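Local structure of mandelate racemase/muconate lactonizing protein (3VCC) at residues W231-F236 against D261-A266; A20-E25 against E372-L377; G31-I36 against D207-Y212; G202-D207 against V227-L232. The protein probably dehydrates D-galacturonate, acting as a magnesium-dependent member of the enolase superfamily. All coordinates share one frame; numbering follows the deposited sequence.

Contact 1 (W231-F236 against D261-A266); sequences WLEEAF and DGEGLA. With MG (magnesium ion), chain D; MG (magnesium ion), chain C.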
loop_
_atom_site.group_PDB
_atom_site.type_symbol
_atom_site.label_atom_id
_atom_site.label_comp_id
_atom_site.label_asym_id
_atom_site.label_seq_id
_atom_site.Cartn_x
_atom_site.Cartn_y
_atom_site.Cartn_z
ATOM N N TRP A 231 -5.587 -15.152 0.664
ATOM C CA TRP A 231 -4.240 -15.259 1.214
ATOM C C TRP A 231 -4.162 -15.164 2.726
ATOM O O TRP A 231 -5.082 -14.681 3.396
ATOM C CB TRP A 231 -3.252 -14.303 0.507
ATOM C CG TRP A 231 -3.180 -12.826 0.943
ATOM C CD1 TRP A 231 -3.182 -12.312 2.220
ATOM C CD2 TRP A 231 -3.047 -11.701 0.062
ATOM N NE1 TRP A 231 -3.064 -10.940 2.176
ATOM C CE2 TRP A 231 -2.987 -10.539 0.865
ATOM C CE3 TRP A 231 -2.978 -11.567 -1.331
ATOM C CZ2 TRP A 231 -2.867 -9.250 0.316
ATOM C CZ3 TRP A 231 -2.865 -10.275 -1.880
ATOM C CH2 TRP A 231 -2.808 -9.140 -1.052
ATOM N N LEU A 232 -3.039 -15.645 3.238
ATOM C CA LEU A 232 -2.716 -15.637 4.642
ATOM C C LEU A 232 -1.451 -14.824 4.791
ATOM O O LEU A 232 -0.395 -15.179 4.255
ATOM C CB LEU A 232 -2.457 -17.065 5.130
ATOM C CG LEU A 232 -1.690 -17.218 6.440
ATOM C CD1 LEU A 232 -2.510 -16.635 7.611
ATOM C CD2 LEU A 232 -1.323 -18.691 6.672
ATOM N N GLU A 233 -1.571 -13.730 5.524
ATOM C CA GLU A 233 -0.518 -12.731 5.611
ATOM C C GLU A 233 0.086 -12.710 7.015
ATOM O O GLU A 233 -0.642 -12.639 8.011
ATOM C CB GLU A 233 -1.101 -11.354 5.273
ATOM C CG GLU A 233 -0.168 -10.176 5.574
ATOM C CD GLU A 233 -0.706 -8.860 5.013
ATOM O OE1 GLU A 233 -1.607 -8.889 4.153
ATOM O OE2 GLU A 233 -0.224 -7.797 5.429
ATOM N N GLU A 234 1.414 -12.776 7.083
ATOM C CA GLU A 234 2.146 -12.686 8.340
ATOM C C GLU A 234 1.547 -13.545 9.470
ATOM O O GLU A 234 1.231 -13.037 10.550
ATOM C CB GLU A 234 2.290 -11.225 8.788
ATOM C CG GLU A 234 3.138 -10.373 7.821
ATOM C CD GLU A 234 3.926 -9.275 8.524
ATOM O OE1 GLU A 234 3.323 -8.362 9.130
ATOM O OE2 GLU A 234 5.169 -9.298 8.450
ATOM N N ALA A 235 1.381 -14.837 9.199
ATOM C CA ALA A 235 0.926 -15.774 10.228
ATOM C C ALA A 235 1.897 -15.731 11.407
ATOM O O ALA A 235 1.481 -15.745 12.565
ATOM C CB ALA A 235 0.840 -17.198 9.644
ATOM N N PHE A 236 3.194 -15.667 11.083
ATOM C CA PHE A 236 4.296 -15.592 12.050
ATOM C C PHE A 236 5.481 -15.023 11.281
ATOM O O PHE A 236 5.465 -14.998 10.054
ATOM C CB PHE A 236 4.648 -16.990 12.563
ATOM C CG PHE A 236 4.601 -18.040 11.494
ATOM C CD1 PHE A 236 3.492 -18.875 11.360
ATOM C CD2 PHE A 236 5.636 -18.152 10.571
ATOM C CE1 PHE A 236 3.441 -19.847 10.354
ATOM C CE2 PHE A 236 5.579 -19.116 9.546
ATOM C CZ PHE A 236 4.483 -19.961 9.445
ATOM N N ASP A 261 3.738 -12.047 2.579
ATOM C CA ASP A 261 4.593 -11.522 3.640
ATOM C C ASP A 261 5.464 -10.384 3.099
ATOM O O ASP A 261 5.455 -10.131 1.897
ATOM C CB ASP A 261 5.451 -12.652 4.210
ATOM C CG ASP A 261 5.689 -12.511 5.696
ATOM O OD1 ASP A 261 5.915 -11.370 6.133
ATOM O OD2 ASP A 261 5.665 -13.537 6.424
ATOM N N GLY A 262 6.194 -9.699 3.981
ATOM C CA GLY A 262 7.198 -8.738 3.536
ATOM C C GLY A 262 7.161 -7.330 4.112
ATOM O O GLY A 262 8.095 -6.546 3.883
ATOM N N GLU A 263 6.111 -6.972 4.854
ATOM C CA GLU A 263 6.059 -5.620 5.397
ATOM C C GLU A 263 7.025 -5.467 6.582
ATOM O O GLU A 263 7.540 -6.455 7.109
ATOM C CB GLU A 263 4.631 -5.241 5.815
ATOM C CG GLU A 263 4.210 -5.940 7.087
ATOM C CD GLU A 263 2.772 -5.621 7.437
ATOM O OE1 GLU A 263 2.509 -4.915 8.432
ATOM O OE2 GLU A 263 1.908 -6.066 6.672
ATOM N N GLY A 264 7.264 -4.226 6.995
ATOM C CA GLY A 264 8.045 -3.946 8.194
ATOM C C GLY A 264 9.502 -4.350 8.068
ATOM O O GLY A 264 10.092 -4.258 6.997
ATOM N N LEU A 265 10.092 -4.819 9.161
ATOM C CA LEU A 265 11.481 -5.268 9.102
ATOM C C LEU A 265 11.525 -6.726 8.623
ATOM O O LEU A 265 11.529 -7.668 9.428
ATOM C CB LEU A 265 12.157 -5.115 10.466
ATOM C CG LEU A 265 12.204 -3.694 11.034
ATOM C CD1 LEU A 265 12.657 -3.704 12.494
ATOM C CD2 LEU A 265 13.111 -2.818 10.178
ATOM N N ALA A 266 11.534 -6.898 7.308
ATOM C CA ALA A 266 11.471 -8.218 6.696
ATOM C C ALA A 266 12.805 -8.943 6.802
ATOM O O ALA A 266 13.853 -8.314 6.949
ATOM C CB ALA A 266 11.060 -8.111 5.234
HETATM MG MG MG D . -0.050 -6.747 7.218
HETATM MG MG MG C . 6.747 -10.689 8.001
HETATM O O HOH W 1 6.651 -7.273 9.614
HETATM O O HOH W 2 0.943 -8.059 8.683
HETATM O O HOH W 3 5.659 -12.292 9.036
HETATM O O HOH W 4 7.901 -9.193 6.798
HETATM O O HOH W 5 7.652 -10.058 9.938
HETATM O O HOH W 6 -1.202 -5.239 6.077
#

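Contact 2 (A20-E25 against E372-L377); sequences AKLTGE and ELVTYL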
loop_
_atom_site.group_PDB
_atom_site.type_symbol
_atom_site.label_atom_id
_atom_site.label_comp_id
_atom_site.label_asym_id
_atom_site.label_seq_id
_atom_site.Cartn_x
_atom_site.Cartn_y
_atom_site.Cartn_z
ATOM N N ALA A 20 5.943 19.808 3.973
ATOM C CA ALA A 20 4.890 20.049 4.951
ATOM C C ALA A 20 4.164 18.759 5.307
ATOM O O ALA A 20 4.096 17.849 4.503
ATOM C CB ALA A 20 3.894 21.056 4.416
ATOM N N LYS A 21 3.595 18.712 6.504
ATOM C CA LYS A 21 2.821 17.548 6.941
ATOM C C LYS A 21 1.333 17.861 6.837
ATOM O O LYS A 21 0.846 18.807 7.464
ATOM C CB LYS A 21 3.200 17.197 8.382
ATOM C CG LYS A 21 2.413 16.009 8.975
ATOM C CD LYS A 21 2.972 15.599 10.333
ATOM C CE LYS A 21 2.212 16.250 11.486
ATOM N NZ LYS A 21 0.892 15.601 11.748
ATOM N N LEU A 22 0.607 17.084 6.034
ATOM C CA LEU A 22 -0.837 17.278 5.898
ATOM C C LEU A 22 -1.568 16.343 6.867
ATOM O O LEU A 22 -1.037 15.304 7.262
ATOM C CB LEU A 22 -1.300 17.000 4.462
ATOM C CG LEU A 22 -0.545 17.639 3.289
ATOM C CD1 LEU A 22 -1.412 17.610 2.036
ATOM C CD2 LEU A 22 -0.146 19.071 3.610
ATOM N N THR A 23 -2.786 16.710 7.251
ATOM C CA THR A 23 -3.496 15.918 8.239
ATOM C C THR A 23 -4.929 15.675 7.809
ATOM O O THR A 23 -5.512 16.459 7.055
ATOM C CB THR A 23 -3.520 16.620 9.612
ATOM O OG1 THR A 23 -4.205 17.870 9.492
ATOM C CG2 THR A 23 -2.114 16.871 10.118
ATOM N N GLY A 24 -5.504 14.601 8.328
ATOM C CA GLY A 24 -6.862 14.225 7.984
ATOM C C GLY A 24 -7.338 13.125 8.912
ATOM O O GLY A 24 -6.792 12.946 10.005
ATOM N N GLU A 25 -8.336 12.378 8.456
ATOM C CA GLU A 25 -8.995 11.372 9.272
ATOM C C GLU A 25 -9.449 10.213 8.416
ATOM O O GLU A 25 -9.869 10.413 7.280
ATOM C CB GLU A 25 -10.247 11.966 9.924
ATOM C CG GLU A 25 -9.985 12.807 11.152
ATOM C CD GLU A 25 -11.248 13.022 11.965
ATOM O OE1 GLU A 25 -12.350 13.028 11.366
ATOM O OE2 GLU A 25 -11.136 13.168 13.201
ATOM N N GLU A 372 -2.455 26.925 -1.517
ATOM C CA GLU A 372 -2.466 27.904 -0.428
ATOM C C GLU A 372 -2.375 27.270 0.956
ATOM O O GLU A 372 -1.659 27.764 1.835
ATOM C CB GLU A 372 -3.701 28.810 -0.520
ATOM C CG GLU A 372 -3.699 29.712 -1.745
ATOM C CD GLU A 372 -3.870 28.951 -3.051
ATOM O OE1 GLU A 372 -4.578 27.913 -3.050
ATOM O OE2 GLU A 372 -3.294 29.392 -4.079
ATOM N N LEU A 373 -3.099 26.177 1.157
ATOM C CA LEU A 373 -3.007 25.472 2.427
ATOM C C LEU A 373 -1.606 24.879 2.603
ATOM O O LEU A 373 -1.012 24.939 3.682
ATOM C CB LEU A 373 -4.050 24.367 2.499
ATOM C CG LEU A 373 -3.956 23.527 3.758
ATOM C CD1 LEU A 373 -4.080 24.436 4.989
ATOM C CD2 LEU A 373 -5.040 22.469 3.719
ATOM N N VAL A 374 -1.065 24.298 1.541
ATOM C CA VAL A 374 0.243 23.690 1.670
ATOM C C VAL A 374 1.271 24.771 1.977
ATOM O O VAL A 374 2.130 24.594 2.837
ATOM C CB VAL A 374 0.622 22.840 0.433
ATOM C CG1 VAL A 374 2.033 22.311 0.578
ATOM C CG2 VAL A 374 -0.342 21.677 0.303
ATOM N N THR A 375 1.166 25.903 1.291
ATOM C CA THR A 375 2.059 27.028 1.565
ATOM C C THR A 375 1.988 27.445 3.052
ATOM O O THR A 375 3.017 27.655 3.699
ATOM C CB THR A 375 1.766 28.217 0.626
ATOM O OG1 THR A 375 1.995 27.815 -0.736
ATOM C CG2 THR A 375 2.660 29.410 0.960
ATOM N N TYR A 376 0.778 27.529 3.597
ATOM C CA TYR A 376 0.611 27.859 5.010
ATOM C C TYR A 376 1.334 26.852 5.912
ATOM O O TYR A 376 2.101 27.229 6.797
ATOM C CB TYR A 376 -0.870 27.911 5.394
ATOM C CG TYR A 376 -1.071 28.161 6.870
ATOM C CD1 TYR A 376 -0.816 29.415 7.419
ATOM C CD2 TYR A 376 -1.494 27.146 7.722
ATOM C CE1 TYR A 376 -0.987 29.666 8.772
ATOM C CE2 TYR A 376 -1.666 27.382 9.085
ATOM C CZ TYR A 376 -1.414 28.647 9.603
ATOM O OH TYR A 376 -1.576 28.898 10.944
ATOM N N LEU A 377 1.102 25.568 5.662
ATOM C CA LEU A 377 1.691 24.498 6.463
ATOM C C LEU A 377 3.216 24.458 6.339
ATOM O O LEU A 377 3.923 24.208 7.311
ATOM C CB LEU A 377 1.084 23.156 6.053
ATOM C CG LEU A 377 -0.423 23.094 6.331
ATOM C CD1 LEU A 377 -0.982 21.782 5.814
ATOM C CD2 LEU A 377 -0.719 23.266 7.818
HETATM O O HOH W 7 4.076 21.177 8.094
#

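Contact 3 (G31-I36 against D207-Y212); sequences GANGRI and DANNAY. With MG (magnesium ion), chain D.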
loop_
_atom_site.group_PDB
_atom_site.type_symbol
_atom_site.label_atom_id
_atom_site.label_comp_id
_atom_site.label_asym_id
_atom_site.label_seq_id
_atom_site.Cartn_x
_atom_site.Cartn_y
_atom_site.Cartn_z
ATOM N N GLY A 31 -9.131 -0.060 15.264
ATOM C CA GLY A 31 -8.747 -0.593 16.561
ATOM C C GLY A 31 -7.379 -1.259 16.553
ATOM O O GLY A 31 -6.525 -0.925 15.722
ATOM N N ALA A 32 -7.180 -2.204 17.471
ATOM C CA ALA A 32 -5.887 -2.885 17.627
ATOM C C ALA A 32 -5.655 -3.889 16.504
ATOM O O ALA A 32 -6.574 -4.203 15.764
ATOM C CB ALA A 32 -5.836 -3.604 18.974
ATOM N N ASN A 33 -4.422 -4.396 16.375
ATOM C CA ASN A 33 -4.185 -5.572 15.552
ATOM C C ASN A 33 -3.439 -6.615 16.389
ATOM O O ASN A 33 -3.306 -6.447 17.612
ATOM C CB ASN A 33 -3.420 -5.223 14.263
ATOM C CG ASN A 33 -1.993 -4.784 14.530
ATOM O OD1 ASN A 33 -1.474 -4.952 15.636
ATOM N ND2 ASN A 33 -1.345 -4.208 13.509
ATOM N N GLY A 34 -2.965 -7.679 15.743
ATOM C CA GLY A 34 -2.325 -8.765 16.457
ATOM C C GLY A 34 -1.260 -8.351 17.453
ATOM O O GLY A 34 -1.127 -8.967 18.511
ATOM N N ARG A 35 -0.494 -7.311 17.123
ATOM C CA ARG A 35 0.700 -6.979 17.903
ATOM C C ARG A 35 0.641 -5.658 18.689
ATOM O O ARG A 35 1.294 -5.528 19.723
ATOM C CB ARG A 35 1.951 -7.000 16.996
ATOM C CG ARG A 35 1.871 -6.043 15.809
ATOM C CD ARG A 35 3.214 -6.018 15.054
ATOM N NE ARG A 35 4.283 -5.431 15.870
ATOM C CZ ARG A 35 4.549 -4.122 15.935
ATOM N NH1 ARG A 35 5.540 -3.681 16.698
ATOM N NH2 ARG A 35 3.826 -3.247 15.241
ATOM N N ILE A 36 -0.139 -4.686 18.223
ATOM C CA ILE A 36 -0.175 -3.390 18.896
ATOM C C ILE A 36 -1.601 -2.870 19.093
ATOM O O ILE A 36 -2.571 -3.483 18.635
ATOM C CB ILE A 36 0.674 -2.331 18.164
ATOM C CG1 ILE A 36 0.171 -2.123 16.731
ATOM C CG2 ILE A 36 2.145 -2.736 18.178
ATOM C CD1 ILE A 36 0.893 -1.011 15.989
ATOM N N ASP A 207 -4.826 -11.499 8.117
ATOM C CA ASP A 207 -3.541 -10.925 8.463
ATOM C C ASP A 207 -3.361 -11.055 9.968
ATOM O O ASP A 207 -4.073 -10.418 10.746
ATOM C CB ASP A 207 -3.492 -9.467 7.993
ATOM C CG ASP A 207 -2.183 -8.774 8.313
ATOM O OD1 ASP A 207 -1.330 -9.361 9.007
ATOM O OD2 ASP A 207 -2.020 -7.604 7.881
ATOM N N ALA A 208 -2.429 -11.923 10.380
ATOM C CA ALA A 208 -2.235 -12.192 11.798
ATOM C C ALA A 208 -1.228 -11.275 12.491
ATOM O O ALA A 208 -1.065 -11.353 13.715
ATOM C CB ALA A 208 -1.851 -13.664 12.021
ATOM N N ASN A 209 -0.562 -10.404 11.733
ATOM C CA ASN A 209 0.498 -9.573 12.296
ATOM C C ASN A 209 1.410 -10.368 13.220
ATOM O O ASN A 209 1.786 -9.908 14.296
ATOM C CB ASN A 209 -0.043 -8.326 12.989
ATOM C CG ASN A 209 -0.572 -7.316 12.004
ATOM O OD1 ASN A 209 -1.768 -7.266 11.756
ATOM N ND2 ASN A 209 0.326 -6.528 11.402
ATOM N N ASN A 210 1.790 -11.542 12.732
ATOM C CA ASN A 210 2.770 -12.424 13.390
ATOM C C ASN A 210 2.343 -13.018 14.734
ATOM O O ASN A 210 3.168 -13.589 15.460
ATOM C CB ASN A 210 4.131 -11.735 13.506
ATOM C CG ASN A 210 4.801 -11.537 12.149
ATOM O OD1 ASN A 210 4.556 -12.294 11.196
ATOM N ND2 ASN A 210 5.646 -10.508 12.055
ATOM N N ALA A 211 1.060 -12.920 15.058
ATOM C CA ALA A 211 0.586 -13.383 16.370
ATOM C C ALA A 211 0.417 -14.897 16.506
ATOM O O ALA A 211 0.157 -15.383 17.610
ATOM C CB ALA A 211 -0.709 -12.701 16.735
ATOM N N TYR A 212 0.508 -15.634 15.400
ATOM C CA TYR A 212 0.343 -17.093 15.452
ATOM C C TYR A 212 1.700 -17.819 15.561
ATOM O O TYR A 212 2.761 -17.185 15.603
ATOM C CB TYR A 212 -0.397 -17.586 14.206
ATOM C CG TYR A 212 -1.885 -17.219 14.102
ATOM C CD1 TYR A 212 -2.623 -16.832 15.213
ATOM C CD2 TYR A 212 -2.541 -17.297 12.878
ATOM C CE1 TYR A 212 -3.985 -16.525 15.103
ATOM C CE2 TYR A 212 -3.887 -16.991 12.756
ATOM C CZ TYR A 212 -4.607 -16.611 13.872
ATOM O OH TYR A 212 -5.953 -16.306 13.736
HETATM MG MG MG D . -0.050 -6.747 7.218
HETATM O O HOH W 8 -3.725 -8.585 13.224
HETATM O O HOH W 2 0.943 -8.059 8.683
HETATM O O HOH W 9 0.057 -5.144 8.931
HETATM O O HOH W 6 -1.202 -5.239 6.077
#

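Contact 4 (G202-D207 against V227-L232); sequences GKIMID and VNLYWL. With MG (magnesium ion), chain D.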
loop_
_atom_site.group_PDB
_atom_site.type_symbol
_atom_site.label_atom_id
_atom_site.label_comp_id
_atom_site.label_asym_id
_atom_site.label_seq_id
_atom_site.Cartn_x
_atom_site.Cartn_y
_atom_site.Cartn_z
ATOM N N GLY A 202 -16.403 -12.505 -3.484
ATOM C CA GLY A 202 -15.580 -11.618 -2.677
ATOM C C GLY A 202 -14.342 -12.338 -2.168
ATOM O O GLY A 202 -14.454 -13.402 -1.584
ATOM N N LYS A 203 -13.162 -11.774 -2.403
ATOM C CA LYS A 203 -11.939 -12.413 -1.914
ATOM C C LYS A 203 -11.706 -12.037 -0.456
ATOM O O LYS A 203 -11.867 -10.881 -0.073
ATOM C CB LYS A 203 -10.733 -12.037 -2.779
ATOM C CG LYS A 203 -10.735 -12.734 -4.136
ATOM C CD LYS A 203 -9.599 -12.251 -5.011
ATOM C CE LYS A 203 -9.652 -12.876 -6.398
ATOM N NZ LYS A 203 -10.643 -12.208 -7.292
ATOM N N ILE A 204 -11.314 -13.024 0.347
ATOM C CA ILE A 204 -11.095 -12.825 1.768
ATOM C C ILE A 204 -9.632 -13.082 2.115
ATOM O O ILE A 204 -9.097 -14.153 1.802
ATOM C CB ILE A 204 -11.975 -13.792 2.595
ATOM C CG1 ILE A 204 -13.456 -13.502 2.361
ATOM C CG2 ILE A 204 -11.611 -13.722 4.078
ATOM C CD1 ILE A 204 -13.866 -12.092 2.744
ATOM N N MET A 205 -8.991 -12.101 2.751
ATOM C CA MET A 205 -7.611 -12.256 3.196
ATOM C C MET A 205 -7.533 -12.146 4.705
ATOM O O MET A 205 -8.336 -11.437 5.314
ATOM C CB MET A 205 -6.719 -11.199 2.547
ATOM C CG MET A 205 -6.365 -11.540 1.118
ATOM S SD MET A 205 -6.510 -10.136 0.029
ATOM C CE MET A 205 -8.277 -10.141 -0.202
ATOM N N ILE A 206 -6.586 -12.849 5.322
ATOM C CA ILE A 206 -6.412 -12.680 6.762
ATOM C C ILE A 206 -4.980 -12.308 7.081
ATOM O O ILE A 206 -4.039 -12.743 6.403
ATOM C CB ILE A 206 -6.883 -13.905 7.609
ATOM C CG1 ILE A 206 -6.054 -15.153 7.310
ATOM C CG2 ILE A 206 -8.374 -14.185 7.390
ATOM C CD1 ILE A 206 -6.519 -16.385 8.134
ATOM N N ASP A 207 -4.826 -11.499 8.117
ATOM C CA ASP A 207 -3.541 -10.925 8.463
ATOM C C ASP A 207 -3.361 -11.055 9.968
ATOM O O ASP A 207 -4.073 -10.418 10.746
ATOM C CB ASP A 207 -3.492 -9.467 7.993
ATOM C CG ASP A 207 -2.183 -8.774 8.313
ATOM O OD1 ASP A 207 -1.330 -9.361 9.007
ATOM O OD2 ASP A 207 -2.020 -7.604 7.881
ATOM N N VAL A 227 -14.264 -21.986 3.955
ATOM C CA VAL A 227 -14.217 -20.588 3.551
ATOM C C VAL A 227 -13.042 -20.404 2.619
ATOM O O VAL A 227 -11.899 -20.648 3.000
ATOM C CB VAL A 227 -14.040 -19.631 4.743
ATOM C CG1 VAL A 227 -13.797 -18.221 4.244
ATOM C CG2 VAL A 227 -15.249 -19.678 5.653
ATOM N N ASN A 228 -13.313 -19.984 1.392
ATOM C CA ASN A 228 -12.233 -19.792 0.443
ATOM C C ASN A 228 -11.442 -18.534 0.796
ATOM O O ASN A 228 -11.913 -17.415 0.610
ATOM C CB ASN A 228 -12.770 -19.748 -0.990
ATOM C CG ASN A 228 -13.417 -21.066 -1.409
ATOM O OD1 ASN A 228 -12.945 -22.152 -1.050
ATOM N ND2 ASN A 228 -14.509 -20.974 -2.163
ATOM N N LEU A 229 -10.254 -18.743 1.351
ATOM C CA LEU A 229 -9.364 -17.657 1.734
ATOM C C LEU A 229 -8.392 -17.412 0.594
ATOM O O LEU A 229 -7.816 -18.370 0.047
ATOM C CB LEU A 229 -8.583 -18.052 2.985
ATOM C CG LEU A 229 -9.406 -18.362 4.225
ATOM C CD1 LEU A 229 -8.503 -18.926 5.328
ATOM C CD2 LEU A 229 -10.131 -17.110 4.704
ATOM N N TYR A 230 -8.206 -16.150 0.231
ATOM C CA TYR A 230 -7.335 -15.817 -0.884
ATOM C C TYR A 230 -5.879 -15.818 -0.447
ATOM O O TYR A 230 -5.017 -16.411 -1.112
ATOM C CB TYR A 230 -7.724 -14.478 -1.505
ATOM C CG TYR A 230 -6.937 -14.179 -2.756
ATOM C CD1 TYR A 230 -7.199 -14.846 -3.949
ATOM C CD2 TYR A 230 -5.916 -13.241 -2.744
ATOM C CE1 TYR A 230 -6.465 -14.571 -5.100
ATOM C CE2 TYR A 230 -5.188 -12.958 -3.886
ATOM C CZ TYR A 230 -5.464 -13.628 -5.059
ATOM O OH TYR A 230 -4.728 -13.336 -6.188
ATOM N N TRP A 231 -5.587 -15.152 0.664
ATOM C CA TRP A 231 -4.240 -15.259 1.214
ATOM C C TRP A 231 -4.162 -15.164 2.726
ATOM O O TRP A 231 -5.082 -14.681 3.396
ATOM C CB TRP A 231 -3.252 -14.303 0.507
ATOM C CG TRP A 231 -3.180 -12.826 0.943
ATOM C CD1 TRP A 231 -3.182 -12.312 2.220
ATOM C CD2 TRP A 231 -3.047 -11.701 0.062
ATOM N NE1 TRP A 231 -3.064 -10.940 2.176
ATOM C CE2 TRP A 231 -2.987 -10.539 0.865
ATOM C CE3 TRP A 231 -2.978 -11.567 -1.331
ATOM C CZ2 TRP A 231 -2.867 -9.250 0.316
ATOM C CZ3 TRP A 231 -2.865 -10.275 -1.880
ATOM C CH2 TRP A 231 -2.808 -9.140 -1.052
ATOM N N LEU A 232 -3.039 -15.645 3.238
ATOM C CA LEU A 232 -2.716 -15.637 4.642
ATOM C C LEU A 232 -1.451 -14.824 4.791
ATOM O O LEU A 232 -0.395 -15.179 4.255
ATOM C CB LEU A 232 -2.457 -17.065 5.130
ATOM C CG LEU A 232 -1.690 -17.218 6.440
ATOM C CD1 LEU A 232 -2.510 -16.635 7.611
ATOM C CD2 LEU A 232 -1.323 -18.691 6.672
HETATM MG MG MG D . -0.050 -6.747 7.218
HETATM O O HOH W 2 0.943 -8.059 8.683
HETATM O O HOH W 6 -1.202 -5.239 6.077
HETATM O O HOH W 9 0.057 -5.144 8.931
#

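Contact 1 (W231-F236 against D261-A266)
Glu233 and Glu263 meet through a shared cation: the OE2 atoms of Glu233 and Glu263 each bind one magnesium ion at 2.1 Å, and Asp207 is its third protein ligand. The two OE2 atoms stand 3.0 Å apart, with carboxylate planes turned 65° from each other. A second magnesium joins Glu234 OE2 to Asp261 OD1; the two carboxylate planes are nearly perpendicular (89°), and Glu238 and three waters complete this site. Glu234 bends at its second torsion, chi2 -148°, which carries its carboxylate between the two ions.

Hydrogen bonds and a salt bridge steady the ligands. Trp231 NE1 donates to Glu233 OE1 at 3.2 Å, meeting the lone pair that faces away from OE2; Lys168 forms a salt bridge to that oxygen and Gln283 a further hydrogen bond. Gly262 N reaches Asp261 OD1 at 2.7 Å, while Tyr243 binds OD2. One water bridges Glu234 OE2 and the backbone O of Glu263, each at 2.8 Å.

Between the sites the charges are alike: Glu234 OE1 lies 3.6 Å from Glu263 OE1. So dense a cluster of acids, with Lys168 as the cationic partner of Glu233, would probably be pushed apart without the two magnesium ions that bridge it.

Contact 2 (A20-E25 against E372-L377)
Leu22 and Leu377 cross at about a right angle and touch by their methyls, Leu22 CD2 resting 3.6 Å from Leu377 CD1. In both residues CG lies anti to the carbonyl carbon (chi1 -49° in Leu22, -63° in Leu377), and the two branched ends are thereby brought together between strand and helix. Leu22 reaches in from a CB that points along the interface, whereas the CB of Leu377 points toward the strand. The same CD1 methyl of Leu377 also lies against the backbone O of Lys21, at 3.9 Å.

Ala20 faces the helix and fits beside the base of Leu377, with Ala20 CB 3.9 Å from Leu377 CB. One turn earlier, Val374 offers a methyl to each strand residue: CG1 to Ala20, and CG2 to Leu22 CD2 at 4.2 Å. At the border of this greasy patch a water spans the two backbones, accepting from Lys21 N at 3.0 Å and donating to Leu377 O at 3.1 Å.

The axes of strand 20-25 and helix 372-377 approach to 8.0 Å, their directions 122° apart. Strand 42-52 pairs with strand 14-30, and its Ile47 adds to the apolar layer around Leu22. A helix from the extreme C-terminal part of the chain, packed on an antiparallel sheet built largely from N-terminal strands, is the arrangement expected of the capping domain in the enolase superfamily, which both ends of the chain build together.

Contact 3 (G31-I36 against D207-Y212)
The side chains of Asn33 and Asn209 cross at about a right angle, Asn33 ND2 3.5 Å from Asn209 CG, with amide planes 31° apart. Next to this pair Gly34 nestles against the backbone, its CA 4.0 Å from Ala208 O; a CB here would collide with that oxygen. Arg35 adds its aliphatic base, CG lying 4.1 Å from Asn209 CB. A water accepts from Gly34 N and probably donates to Asn209 OD1.

Residues 208-211 form a type I' turn just beyond barrel strand 204-207, while 31-36 belongs to the loop after strand 14-30, so a loop of the capping domain closes over the mouth of the barrel, as in other enolase-superfamily enzymes.

Behind the first shell, each side is braced by an Asx turn. Asn33 CG sits between its backbone N and carbonyl carbon (chi1 68°), turning OD1 back to accept from Ile36 N at 2.9 Å, almost end-on, and from Arg35 N, 43° above the carbonyl plane. With Asn33 reduced to alanine, these amides would probably lose their shared acceptor, and Asn209 the amide beside it. Asp207 OD1 accepts from Asn209 N at 3.0 Å while its OD2 binds magnesium at 2.2 Å, and Asn209 ND2 donates to a metal-bound water at 2.8 Å.

Contact 4 (G202-D207 against V227-L232)
Ile204 and Ile206 tie the two parallel strands together: Tyr230 N donates to Ile204 O at 2.7 Å and Ile206 N to Trp231 O at 3.1 Å, the strand directions diverging by 22°. The backbone N of Trp231, buried between them, has no partner.

On one face of the sheet Met205 passes obliquely over the Trp231 indole, bends at its second and third torsions shaping the chain to the rings. Its CG is 3.3 Å from the centroid of the five-membered ring, only 3° off the ring normal, and its SD lies over the face of the six-membered ring, 3.6 Å from that centroid, a Met-aromatic contact. Replacing Trp231 with an alanine would probably open a gap beneath the Met205 chain and cost Glu233 a hydrogen-bond donor. Nearby, Lys203 CD makes a CH-pi contact over the Tyr230 ring, 3.9 Å from its centroid, while Tyr230 OH bonds to Glu333.

On the other face Ile206 CG1 meets Leu232 CD1 at 3.9 Å. Separately, Ile204 CG2 meets Leu229 CD2 at 3.7 Å; helix 180-198 covers the two isoleucines. Strand 204-207, helix 214-223 and strand 229-233 make up a beta-alpha-beta crossover of the TIM-like barrel, with the magnesium ligand Asp207 at the C-terminal end of its first strand.

Overall arrangement
Along the chain, the segments of contact 2 lie near the two ends and enclose all the others; contacts 3 and 4 interleave and share Asp207, and contact 1 continues the strand 229-233 that contact 4 uses. Contacts 1 and 4 lie on one barrel sheet, centres about 14 Å apart; the centre of contact 3 is about 11 Å from that of contact 1. These three converge on one magnesium ion, and Glu234 O and Asn210 N, 2.7 Å apart, probably link contacts 1 and 3 directly. Contact 2 stands apart in the capping domain, its centre about 32 Å from that of contact 1. Strand 14-30, which carries residues 20-25, leads into the loop of contact 3, connecting cap to metal site.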